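Local coordinates for putative sensory box/GGDEF family protein (Vibrio parahaemolyticus, PDB 3LID) that probably makes cyclic di-GMP from GTP as a membrane-anchored sensor enzyme, of which this chain is the extracellular PDC-fold sensing part, at residues K17-Q22 / R187-E192; G89-R94 / R111-R116; I130-I135 / L152-P157; V194-F199 / S257-H262. All blocks are in the same frame, centred on the assembly; numbering follows the deposited sequence.

Contact 1. Residues K17-Q22 / R187-E192; sequences KEALHQ and RDFHIE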
# COMPACT_ATOMS: atom_id res chain seq x y z
N LYS A 17 -3.55 -23.58 -11.36
CA LYS A 17 -2.23 -23.37 -11.96
C LYS A 17 -2.15 -21.95 -12.60
O LYS A 17 -1.12 -21.23 -12.47
CB LYS A 17 -1.94 -24.46 -13.03
CG LYS A 17 -1.75 -25.87 -12.42
CD LYS A 17 -0.63 -26.62 -13.17
CE LYS A 17 -0.38 -27.99 -12.59
NZ LYS A 17 -1.29 -28.95 -13.30
N GLU A 18 -3.22 -21.52 -13.30
CA GLU A 18 -3.18 -20.19 -13.92
C GLU A 18 -3.08 -19.10 -12.81
O GLU A 18 -2.36 -18.12 -12.93
CB GLU A 18 -4.45 -19.89 -14.65
CG GLU A 18 -4.69 -20.87 -15.79
CD GLU A 18 -6.12 -20.81 -16.30
OE1 GLU A 18 -6.69 -21.89 -16.62
OE2 GLU A 18 -6.69 -19.71 -16.40
N ALA A 19 -3.84 -19.30 -11.78
CA ALA A 19 -3.85 -18.31 -10.68
C ALA A 19 -2.51 -18.26 -10.01
O ALA A 19 -2.06 -17.18 -9.54
CB ALA A 19 -4.99 -18.66 -9.69
N LEU A 20 -1.85 -19.41 -9.90
CA LEU A 20 -0.50 -19.37 -9.34
C LEU A 20 0.44 -18.54 -10.23
O LEU A 20 1.36 -17.84 -9.71
CB LEU A 20 0.03 -20.78 -9.01
CG LEU A 20 -0.66 -21.40 -7.78
CD1 LEU A 20 -0.22 -22.91 -7.76
CD2 LEU A 20 -0.12 -20.75 -6.53
N HIS A 21 0.30 -18.69 -11.55
CA HIS A 21 1.15 -17.83 -12.42
C HIS A 21 0.82 -16.37 -12.16
O HIS A 21 1.72 -15.52 -12.15
CB HIS A 21 0.93 -18.14 -13.92
CG HIS A 21 1.44 -19.49 -14.29
ND1 HIS A 21 2.73 -19.89 -13.99
CD2 HIS A 21 0.86 -20.55 -14.91
CE1 HIS A 21 2.91 -21.13 -14.40
NE2 HIS A 21 1.79 -21.55 -14.97
N GLN A 22 -0.47 -16.07 -12.02
CA GLN A 22 -0.90 -14.66 -11.88
C GLN A 22 -0.26 -14.15 -10.55
O GLN A 22 0.23 -12.98 -10.47
CB GLN A 22 -2.41 -14.56 -11.72
CG GLN A 22 -2.90 -13.08 -11.56
CD GLN A 22 -2.48 -12.22 -12.72
OE1 GLN A 22 -2.77 -12.53 -13.90
NE2 GLN A 22 -1.70 -11.16 -12.44
N ARG A 187 -5.77 -12.63 -17.70
CA ARG A 187 -6.26 -13.84 -17.02
C ARG A 187 -7.60 -13.68 -16.30
O ARG A 187 -8.13 -14.66 -15.83
CB ARG A 187 -5.22 -14.41 -16.05
CG ARG A 187 -3.91 -14.78 -16.68
CD ARG A 187 -3.03 -15.50 -15.63
NE ARG A 187 -1.65 -15.85 -16.02
CZ ARG A 187 -1.35 -16.98 -16.64
NH1 ARG A 187 -2.33 -17.82 -17.01
NH2 ARG A 187 -0.12 -17.29 -16.95
N ASP A 188 -8.12 -12.45 -16.24
CA ASP A 188 -9.38 -12.12 -15.57
C ASP A 188 -9.36 -12.65 -14.16
O ASP A 188 -10.26 -13.37 -13.74
CB ASP A 188 -10.60 -12.65 -16.37
CG ASP A 188 -11.93 -12.25 -15.75
OD1 ASP A 188 -12.04 -11.09 -15.30
OD2 ASP A 188 -12.89 -13.08 -15.70
N PHE A 189 -8.35 -12.26 -13.38
CA PHE A 189 -8.37 -12.58 -12.00
C PHE A 189 -8.31 -11.27 -11.13
O PHE A 189 -7.60 -10.34 -11.52
CB PHE A 189 -7.10 -13.33 -11.64
CG PHE A 189 -7.09 -14.78 -12.01
CD1 PHE A 189 -8.15 -15.62 -11.66
CD2 PHE A 189 -5.98 -15.30 -12.67
CE1 PHE A 189 -8.06 -17.02 -11.97
CE2 PHE A 189 -5.92 -16.70 -13.01
CZ PHE A 189 -6.92 -17.52 -12.63
N HIS A 190 -9.00 -11.29 -10.01
CA HIS A 190 -8.87 -10.23 -8.97
C HIS A 190 -7.99 -10.70 -7.83
O HIS A 190 -8.26 -11.73 -7.23
CB HIS A 190 -10.21 -9.85 -8.45
CG HIS A 190 -11.07 -9.14 -9.47
ND1 HIS A 190 -11.05 -7.77 -9.64
CD2 HIS A 190 -11.97 -9.62 -10.37
CE1 HIS A 190 -11.93 -7.43 -10.59
NE2 HIS A 190 -12.48 -8.54 -11.06
N ILE A 191 -6.95 -9.94 -7.50
CA ILE A 191 -6.14 -10.39 -6.38
C ILE A 191 -6.58 -9.61 -5.17
O ILE A 191 -6.72 -8.39 -5.26
CB ILE A 191 -4.65 -10.21 -6.68
CG1 ILE A 191 -4.25 -11.11 -7.85
CG2 ILE A 191 -3.75 -10.36 -5.35
CD1 ILE A 191 -2.84 -11.07 -8.19
N GLU A 192 -6.84 -10.27 -4.07
CA GLU A 192 -7.19 -9.60 -2.83
C GLU A 192 -5.91 -9.54 -2.00
O GLU A 192 -5.02 -10.41 -2.13
CB GLU A 192 -8.27 -10.40 -2.05
CG GLU A 192 -9.62 -10.27 -2.75
CD GLU A 192 -10.69 -11.18 -2.16
OE1 GLU A 192 -10.49 -12.41 -2.23
OE2 GLU A 192 -11.69 -10.68 -1.63
O HOH W 1 -5.31 -17.53 -17.22
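This is a helix-on-sheet contact: residues 17-22 of the long helix 9-45 lie against residues 187-192, where the chain enters strand 189-195. No direct hydrogen bond joins the two, so shape and one water carry it. Phe-189 is the central piece. Its CG is anti to the carbonyl carbon (chi1 -79°), and its CE2 comes within 3.5 Å of Ala-19 CA. Ala-19 CB makes an off-centre CH-pi contact, 29° off the ring normal, while Glu-18 CB meets the ring at its edge. Arg-187, extended from CG to NE, reaches across the helix. His-21 CB touches one face of its guanidinium, 3.3 Å from Arg-187 NH2, and Glu-18 O lies over that group too. Gln-22 slides past Arg-187 in the opposite direction, putting its OE1 3.4 Å from Arg-187 CD, and OE1 makes a weak hydrogen bond to Ser-184. The bend at chi2 also brings Gln-22 CG to 3.9 Å from Ile-191 CD1, while NE2 bonds to Thr-26. The polar link runs through a water that donates to Glu-18 OE2 (2.7 Å) and accepts from Arg-187 NH1 (3.0 Å). Glu-18 OE2 also forms a salt bridge with Arg-275, and with the water bond this probably keeps the carboxylate charged. Arg-275 further makes a cation-pi contact with Phe-189. Asp-188, with positive phi, forms a G1 beta bulge with Phe-189 opposite Ser-184. Phe-189 and Ile-191 point toward the helix, Asp-188 away. The arrangement is consistent with the PDC fold of this extracellular sensor domain, whose long N-terminal helix runs beside the sheets.

Contact 2. Residues G89-R94 / R111-R116; sequences GTEKVR and RDKSAR. With PO4 (phosphate ion), chain C.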
# COMPACT_ATOMS: atom_id res chain seq x y z
N GLY A 89 7.21 16.82 15.83
CA GLY A 89 6.12 16.08 15.15
C GLY A 89 5.05 16.94 14.49
O GLY A 89 3.98 16.43 14.07
N THR A 90 5.31 18.23 14.33
CA THR A 90 4.38 19.17 13.69
C THR A 90 4.68 19.22 12.17
O THR A 90 5.82 19.37 11.77
CB THR A 90 4.46 20.58 14.30
OG1 THR A 90 3.90 20.51 15.61
CG2 THR A 90 3.52 21.54 13.50
N GLU A 91 3.65 19.05 11.36
CA GLU A 91 3.83 19.14 9.90
C GLU A 91 4.31 20.54 9.52
O GLU A 91 3.69 21.55 9.97
CB GLU A 91 2.51 18.90 9.22
CG GLU A 91 1.98 17.42 9.45
CD GLU A 91 0.59 17.21 8.95
OE1 GLU A 91 -0.23 18.17 9.05
OE2 GLU A 91 0.29 16.05 8.42
N LYS A 92 5.34 20.62 8.72
CA LYS A 92 5.90 21.93 8.28
C LYS A 92 5.71 22.05 6.75
O LYS A 92 5.50 23.18 6.21
CB LYS A 92 7.37 22.02 8.57
CG LYS A 92 7.73 21.88 10.09
CD LYS A 92 7.17 23.01 10.87
CE LYS A 92 7.67 24.29 10.28
NZ LYS A 92 7.59 25.32 11.32
N VAL A 93 5.77 20.90 6.05
CA VAL A 93 5.63 20.92 4.58
C VAL A 93 4.70 19.78 4.28
O VAL A 93 4.90 18.67 4.79
CB VAL A 93 6.93 20.65 3.82
CG1 VAL A 93 6.67 20.88 2.33
CG2 VAL A 93 8.05 21.67 4.26
N ARG A 94 3.63 20.06 3.53
CA ARG A 94 2.67 18.98 3.28
C ARG A 94 2.13 19.09 1.85
O ARG A 94 1.39 20.04 1.53
CB ARG A 94 1.50 19.14 4.26
CG ARG A 94 0.40 18.10 4.07
CD ARG A 94 -0.56 18.10 5.26
NE ARG A 94 -1.55 17.05 5.08
CZ ARG A 94 -2.87 17.17 5.31
NH1 ARG A 94 -3.43 18.32 5.75
NH2 ARG A 94 -3.65 16.10 5.06
N ARG A 111 -0.70 19.93 11.04
CA ARG A 111 -1.14 19.42 12.35
C ARG A 111 0.01 18.86 13.15
O ARG A 111 1.09 18.53 12.62
CB ARG A 111 -2.09 18.25 12.15
CG ARG A 111 -3.47 18.64 11.61
CD ARG A 111 -3.54 18.63 10.06
NE ARG A 111 -2.87 17.55 9.30
CZ ARG A 111 -3.42 16.42 8.84
NH1 ARG A 111 -4.71 16.10 9.04
NH2 ARG A 111 -2.66 15.59 8.16
N ASP A 112 -0.23 18.79 14.46
CA ASP A 112 0.75 18.13 15.34
C ASP A 112 0.46 16.62 15.36
O ASP A 112 -0.58 16.19 15.86
CB ASP A 112 0.48 18.70 16.76
CG ASP A 112 1.29 18.05 17.81
OD1 ASP A 112 2.06 17.09 17.56
OD2 ASP A 112 1.18 18.57 18.93
N LYS A 113 1.40 15.82 14.81
CA LYS A 113 1.23 14.37 14.66
C LYS A 113 1.98 13.62 15.74
O LYS A 113 2.20 12.40 15.66
CB LYS A 113 1.76 13.93 13.31
CG LYS A 113 0.89 14.45 12.21
CD LYS A 113 -0.41 13.60 12.05
CE LYS A 113 -1.35 14.29 11.07
NZ LYS A 113 -2.54 13.37 10.71
N SER A 114 2.41 14.37 16.77
CA SER A 114 3.26 13.72 17.76
C SER A 114 2.63 12.57 18.56
O SER A 114 3.41 11.74 19.12
CB SER A 114 3.87 14.76 18.70
OG SER A 114 2.82 15.33 19.47
N ALA A 115 1.29 12.49 18.62
CA ALA A 115 0.64 11.39 19.37
C ALA A 115 0.57 10.09 18.55
O ALA A 115 0.31 9.01 19.12
CB ALA A 115 -0.75 11.78 19.77
N ARG A 116 0.89 10.15 17.26
CA ARG A 116 0.75 8.97 16.42
C ARG A 116 1.87 7.99 16.65
O ARG A 116 3.03 8.37 16.78
CB ARG A 116 0.79 9.38 14.97
CG ARG A 116 -0.57 10.14 14.57
CD ARG A 116 -1.82 9.27 14.68
NE ARG A 116 -1.85 8.20 13.63
CZ ARG A 116 -2.18 8.41 12.34
NH1 ARG A 116 -2.51 9.67 11.89
NH2 ARG A 116 -2.15 7.35 11.46
P PO4 C . -1.57 10.40 8.44
O1 PO4 C . -2.32 11.23 7.39
O2 PO4 C . -1.06 11.45 9.43
O3 PO4 C . -0.39 9.67 7.86
O4 PO4 C . -2.53 9.44 9.14
O HOH W 2 4.32 18.62 18.07
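Backbone pairing sets the frame, with a single bridge between Thr-90 and Asp-112. Glu-91 N donates to Arg-111 O over 2.9 Å, almost straight at 175° and in the carbonyl plane. Lys-113 N reaches Gly-89 O at 2.8 Å from above the carbonyl plane. Gly-89, at positive phi and without a side chain, lets its backbone lie close to Ser-114. An Asx turn shapes the other segment: Asp-112 OD1 accepts from both the N and OG of Ser-114.

Charged groups form the second layer. Arg-111, bent at chi2 and chi3, folds back to grip Glu-91 side-on. Its NE meets Glu-91 OE1 at 2.7 Å, and its NH2 meets the syn lone pair of Glu-91 OE2 at 3.0 Å. The same OE1 also takes the backbone N of Arg-111 at 2.7 Å, so two donors fix this oxygen. Flat on the Arg-111 guanidinium lies that of Arg-94, centres 3.7 Å apart and planes at 13°. Such stacking of like charges is presumably eased by the carboxylate of Glu-91 and by Asp-140, which pairs with Arg-111 NH1, while Arg-94 NH1 donates to Ile-109 O. Lys-113 NZ sits over the opposite face of Arg-111, offset toward the rim, a third positive charge with the phosphate close by.

Ligand bonds come third. A phosphate, probably from the crystallisation liquor, takes Lys-113 NZ on O2 (2.7 Å) and Arg-116 NH1 on O4 (2.8 Å).

The network borders strand 79-86, whose Arg-83 also binds Glu-91 OE2, and loop 111-116 leads into helix 117-124, whose Tyr-118 packs on Lys-113.

Contact 3. Residues I130-I135 / L152-P157; sequences ISAWGI and LRILMP. With PO4 (phosphate ion), chain C; EDO (1,2-ethanediol), chain G; EDO (1,2-ethanediol), chain H.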
# COMPACT_ATOMS: atom_id res chain seq x y z
N ILE A 130 16.21 5.03 6.55
CA ILE A 130 14.86 4.93 5.96
C ILE A 130 14.17 3.68 6.49
O ILE A 130 14.74 2.57 6.40
CB ILE A 130 14.99 4.86 4.47
CG1 ILE A 130 15.82 6.08 3.97
CG2 ILE A 130 13.58 4.86 3.87
CD1 ILE A 130 16.00 6.13 2.44
N SER A 131 12.98 3.81 7.07
CA SER A 131 12.27 2.63 7.45
C SER A 131 10.81 2.90 7.08
O SER A 131 10.53 3.76 6.27
CB SER A 131 12.41 2.36 8.94
OG SER A 131 11.82 1.06 9.33
N ALA A 132 9.89 2.10 7.62
CA ALA A 132 8.48 2.19 7.23
C ALA A 132 7.54 1.70 8.30
O ALA A 132 7.94 0.86 9.11
CB ALA A 132 8.18 1.41 5.87
N TRP A 133 6.32 2.24 8.33
CA TRP A 133 5.32 1.85 9.31
C TRP A 133 4.39 0.82 8.61
O TRP A 133 4.22 0.85 7.38
CB TRP A 133 4.53 3.10 9.74
CG TRP A 133 3.60 2.87 10.88
CD1 TRP A 133 2.26 3.06 10.87
CD2 TRP A 133 3.97 2.48 12.22
NE1 TRP A 133 1.75 2.76 12.14
CE2 TRP A 133 2.76 2.38 12.96
CE3 TRP A 133 5.19 2.12 12.81
CZ2 TRP A 133 2.73 2.03 14.33
CZ3 TRP A 133 5.19 1.74 14.20
CH2 TRP A 133 3.96 1.68 14.93
N GLY A 134 3.82 -0.10 9.41
CA GLY A 134 2.79 -1.06 8.83
C GLY A 134 1.60 -0.28 8.22
O GLY A 134 1.23 0.81 8.66
N ILE A 135 0.96 -0.89 7.24
CA ILE A 135 -0.21 -0.27 6.59
C ILE A 135 -1.28 0.09 7.63
O ILE A 135 -1.59 -0.71 8.51
CB ILE A 135 -0.79 -1.25 5.54
CG1 ILE A 135 0.24 -1.33 4.39
CG2 ILE A 135 -2.13 -0.68 4.99
CD1 ILE A 135 -0.06 -2.53 3.43
N LEU A 152 0.95 3.14 3.58
CA LEU A 152 2.19 2.56 4.07
C LEU A 152 3.18 3.73 4.14
O LEU A 152 3.52 4.36 3.14
CB LEU A 152 2.62 1.48 3.06
CG LEU A 152 3.68 0.52 3.65
CD1 LEU A 152 3.79 -0.82 2.73
CD2 LEU A 152 5.00 1.21 3.80
N ARG A 153 3.53 4.11 5.36
CA ARG A 153 4.27 5.40 5.52
C ARG A 153 5.77 5.08 5.52
O ARG A 153 6.26 4.32 6.35
CB ARG A 153 3.89 6.03 6.89
CG ARG A 153 2.44 6.60 6.80
CD ARG A 153 1.88 6.86 8.23
NE ARG A 153 0.49 7.26 8.17
CZ ARG A 153 -0.51 6.40 8.06
NH1 ARG A 153 -0.25 5.06 7.96
NH2 ARG A 153 -1.76 6.86 8.01
N ILE A 154 6.51 5.71 4.62
CA ILE A 154 7.99 5.61 4.61
C ILE A 154 8.50 6.77 5.54
O ILE A 154 7.94 7.90 5.43
CB ILE A 154 8.52 5.86 3.23
CG1 ILE A 154 7.72 4.99 2.19
CG2 ILE A 154 10.02 5.58 3.22
CD1 ILE A 154 7.80 3.46 2.48
N LEU A 155 9.44 6.47 6.40
CA LEU A 155 9.89 7.39 7.46
C LEU A 155 11.38 7.53 7.39
O LEU A 155 12.06 6.56 7.25
CB LEU A 155 9.51 6.77 8.77
CG LEU A 155 8.03 6.41 8.90
CD1 LEU A 155 7.86 5.61 10.21
CD2 LEU A 155 7.16 7.77 9.03
N MET A 156 11.88 8.79 7.46
CA MET A 156 13.34 9.00 7.39
C MET A 156 13.64 10.28 8.18
O MET A 156 13.31 11.39 7.72
CB MET A 156 13.74 9.13 5.90
CG MET A 156 15.24 9.35 5.65
SD MET A 156 15.51 9.67 3.95
CE MET A 156 17.23 9.96 4.20
N PRO A 157 14.36 10.14 9.30
CA PRO A 157 14.80 11.39 10.02
C PRO A 157 15.88 12.07 9.15
O PRO A 157 16.71 11.37 8.51
CB PRO A 157 15.42 10.89 11.32
CG PRO A 157 14.85 9.40 11.42
CD PRO A 157 14.75 8.91 10.02
P PO4 C . -1.57 10.40 8.44
O1 PO4 C . -2.32 11.23 7.39
O2 PO4 C . -1.06 11.45 9.43
O3 PO4 C . -0.39 9.67 7.86
O4 PO4 C . -2.53 9.44 9.14
C1 EDO G . 8.27 -1.07 11.94
O1 EDO G . 7.12 -1.05 11.08
C2 EDO G . 7.83 -1.20 13.39
O2 EDO G . 6.49 -1.69 13.41
C1 EDO H . -6.77 -1.38 8.29
O1 EDO H . -7.06 -2.80 7.99
C2 EDO H . -5.62 -0.94 7.39
O2 EDO H . -4.42 -1.60 7.82
O HOH W 3 1.79 3.17 7.54
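Two antiparallel strands pair side by side, and their side chains lie against one another across the strands. Ser-131 and Leu-155 form an antiparallel hydrogen-bonded pair: Ser-131 N lies nearly along the Leu-155 C=O axis, whereas Leu-155 N meets Ser-131 O from 43° out of the carbonyl plane. Trp-133 N then donates to Arg-153 O at 2.9 Å. On the face of Ala-132 and Ile-154, the small methyl of Ala-132 leaves a shallow place for two larger neighbours, Leu-152 CD2 (3.8 Å from Ala-132 CB) and Ile-154 CD1. Ile-130 uses both branches: its CG2 touches Ile-154 CG2 at 3.7 Å, and its CG1 rests on Met-156 SD at 3.6 Å. Ile-135 CG1 abuts Leu-152 CB at 3.9 Å. On the other face Leu-155 tucks CD1 against Trp-133 CB and packs on Tyr-121. Trp-133 has CG anti to N; its ring carries Arg-153 NH1 at its edge, and NE1 bonds to Glu-136. A water lies 2.7 Å from Gly-134 O and accepts from Arg-153 N and NH1. Arg-153 sends NE to phosphate O3 (2.6 Å) and NH2 to phosphate O4 (2.9 Å), while Glu-136 O holds NH1. The chemistry is mixed: the apolar face meets helix 9-45 and the loop of Phe-255 and Val-256, while Arg-153 adds a cationic end to a partly apolar face. Arg-83, Lys-113 and Arg-116 share the phosphate, probably from the crystallisation liquor, consistent with a ligand-binding side of the PDC module.

Contact 4. Residues V194-F199 / S257-H262; sequences VKHKGF and SNEPLH. With EDO (1,2-ethanediol), chain H.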
# COMPACT_ATOMS: atom_id res chain seq x y z
N VAL A 194 -4.59 -9.67 1.86
CA VAL A 194 -4.91 -10.06 3.23
C VAL A 194 -3.73 -9.89 4.06
O VAL A 194 -2.64 -10.43 3.78
CB VAL A 194 -5.40 -11.58 3.25
CG1 VAL A 194 -5.68 -11.98 4.68
CG2 VAL A 194 -6.68 -11.65 2.45
N LYS A 195 -3.87 -9.16 5.19
CA LYS A 195 -2.73 -8.92 6.02
C LYS A 195 -2.36 -10.10 6.89
O LYS A 195 -3.10 -11.09 6.99
CB LYS A 195 -3.08 -7.78 7.02
CG LYS A 195 -3.24 -6.47 6.18
CD LYS A 195 -3.24 -5.29 7.23
CE LYS A 195 -4.57 -5.36 8.01
NZ LYS A 195 -4.60 -4.14 9.06
N HIS A 196 -1.23 -9.99 7.53
CA HIS A 196 -0.72 -11.03 8.42
C HIS A 196 -1.73 -11.37 9.53
O HIS A 196 -1.81 -12.54 10.04
CB HIS A 196 0.56 -10.45 9.03
CG HIS A 196 1.18 -11.29 10.08
ND1 HIS A 196 1.61 -12.58 9.84
CD2 HIS A 196 1.49 -11.02 11.38
CE1 HIS A 196 2.12 -13.08 10.95
NE2 HIS A 196 2.06 -12.16 11.90
N LYS A 197 -2.49 -10.34 9.94
CA LYS A 197 -3.57 -10.54 10.93
C LYS A 197 -4.85 -11.13 10.40
O LYS A 197 -5.76 -11.36 11.19
CB LYS A 197 -3.99 -9.20 11.54
CG LYS A 197 -4.77 -8.29 10.42
CD LYS A 197 -4.88 -7.09 11.59
CE LYS A 197 -3.70 -6.97 12.48
NZ LYS A 197 -3.85 -6.77 14.08
N GLY A 198 -4.96 -11.41 9.09
CA GLY A 198 -6.14 -12.05 8.52
C GLY A 198 -7.21 -11.16 7.91
O GLY A 198 -8.08 -11.60 7.20
N PHE A 199 -7.10 -9.83 8.13
CA PHE A 199 -8.10 -8.96 7.60
C PHE A 199 -7.72 -8.44 6.22
O PHE A 199 -6.53 -8.39 5.88
CB PHE A 199 -8.27 -7.75 8.58
CG PHE A 199 -8.95 -8.14 9.88
CD1 PHE A 199 -10.32 -8.37 9.86
CD2 PHE A 199 -8.22 -8.24 11.02
CE1 PHE A 199 -10.95 -8.75 11.09
CE2 PHE A 199 -8.87 -8.63 12.28
CZ PHE A 199 -10.23 -8.85 12.20
N SER A 257 8.18 -4.21 4.39
CA SER A 257 7.81 -4.63 5.75
C SER A 257 8.55 -5.92 6.02
O SER A 257 8.79 -6.69 5.12
CB SER A 257 6.31 -4.95 5.81
OG SER A 257 5.96 -5.42 7.09
N ASN A 258 8.84 -6.19 7.26
CA ASN A 258 9.24 -7.54 7.61
C ASN A 258 8.06 -8.53 7.79
O ASN A 258 8.30 -9.76 7.92
CB ASN A 258 10.18 -7.51 8.84
CG ASN A 258 9.61 -6.75 9.99
OD1 ASN A 258 8.40 -6.84 10.30
ND2 ASN A 258 10.46 -5.95 10.65
N GLU A 259 6.81 -8.05 7.80
CA GLU A 259 5.66 -8.94 7.97
C GLU A 259 5.18 -9.33 6.58
O GLU A 259 5.24 -8.52 5.62
CB GLU A 259 4.57 -8.09 8.64
CG GLU A 259 3.27 -8.71 8.97
CD GLU A 259 2.45 -7.71 9.85
OE1 GLU A 259 1.45 -7.12 9.33
OE2 GLU A 259 2.88 -7.50 11.02
N PRO A 260 4.60 -10.51 6.44
CA PRO A 260 4.07 -10.89 5.15
C PRO A 260 2.75 -10.21 4.80
O PRO A 260 1.96 -9.86 5.68
CB PRO A 260 3.84 -12.42 5.27
CG PRO A 260 3.61 -12.60 6.71
CD PRO A 260 4.48 -11.61 7.45
N LEU A 261 2.54 -10.07 3.49
CA LEU A 261 1.29 -9.61 2.91
C LEU A 261 0.84 -10.76 2.03
O LEU A 261 1.62 -11.28 1.25
CB LEU A 261 1.50 -8.38 2.00
CG LEU A 261 0.19 -7.84 1.41
CD1 LEU A 261 -0.81 -7.35 2.46
CD2 LEU A 261 0.64 -6.61 0.54
N HIS A 262 -0.40 -11.19 2.19
CA HIS A 262 -0.83 -12.43 1.43
C HIS A 262 -1.66 -12.03 0.26
O HIS A 262 -2.57 -11.21 0.37
CB HIS A 262 -1.65 -13.32 2.37
CG HIS A 262 -0.92 -13.66 3.63
ND1 HIS A 262 0.24 -14.42 3.64
CD2 HIS A 262 -1.20 -13.38 4.94
CE1 HIS A 262 0.65 -14.59 4.89
NE2 HIS A 262 -0.20 -13.98 5.70
C1 EDO H . -6.77 -1.38 8.29
O1 EDO H . -7.06 -2.80 7.99
C2 EDO H . -5.62 -0.94 7.39
O2 EDO H . -4.42 -1.60 7.82
O HOH W 4 0.40 -7.88 6.51
O HOH W 5 0.87 -14.25 8.22
O HOH W 6 -1.37 -7.52 10.17
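Val-194 and His-262 form an antiparallel hydrogen-bonded pair: Val-194 N meets His-262 O at 2.9 Å, and His-262 N returns to Val-194 O at 2.9 Å, both in the carbonyl planes. His-262 carries CG beside its backbone N (chi1 -55°), which lays the ring alongside the other strand with Lys-195 O at its edge, 3.6 Å from CD2. Its ND1 is bonded to Ser-252, and the ring stands nearly upright to that of Trp-230. Leu-261, with CG anti to N, returns CD1 to 3.8 Å from Val-194 O. The pair belongs to the antiparallel sheet of the second PDC module, and a type I turn runs from Lys-195 to Gly-198. At that turn His-196 holds CG anti to N (chi1 174°) and crosses Glu-259 at about a right angle, His-196 CB pressing to 3.2 Å from Glu-259 CG. Glu-259 is anti at chi1 and extended, so its OE1 accepts from two waters that bind His-196 N and Lys-197 N. Pro-260 CG lies 3.7 Å from His-196 ND1, and a further water links that nitrogen to His-262 NE2. Lys-195, bent at chi3, reaches Asp-212 and donates to both oxygens of an ethanediol, probably from the crystallisation liquor.

From the N terminus, helix 9-45 supplies the first half of contact 1, whose partner arrives only at residues 187-192. Within this wide loop contact 2 closes first, then contact 3, in series, both reaching the seven-stranded sheet, contact 2 through strand 91-98 and contact 3 through strands 131-140 and 150-160; they meet through Arg-116 and Arg-153 at one phosphate. Contact 1 then closes, binding the long helix to the second sheet. Contact 4 opens at 194 and closes at 257-262, in series after contact 1, joining strands 189-195 and 260-268. No contacts cross. Contacts 3 and 4, about 5 Å apart at their nearest atoms, share one ethanediol, probably from the crystallisation liquor.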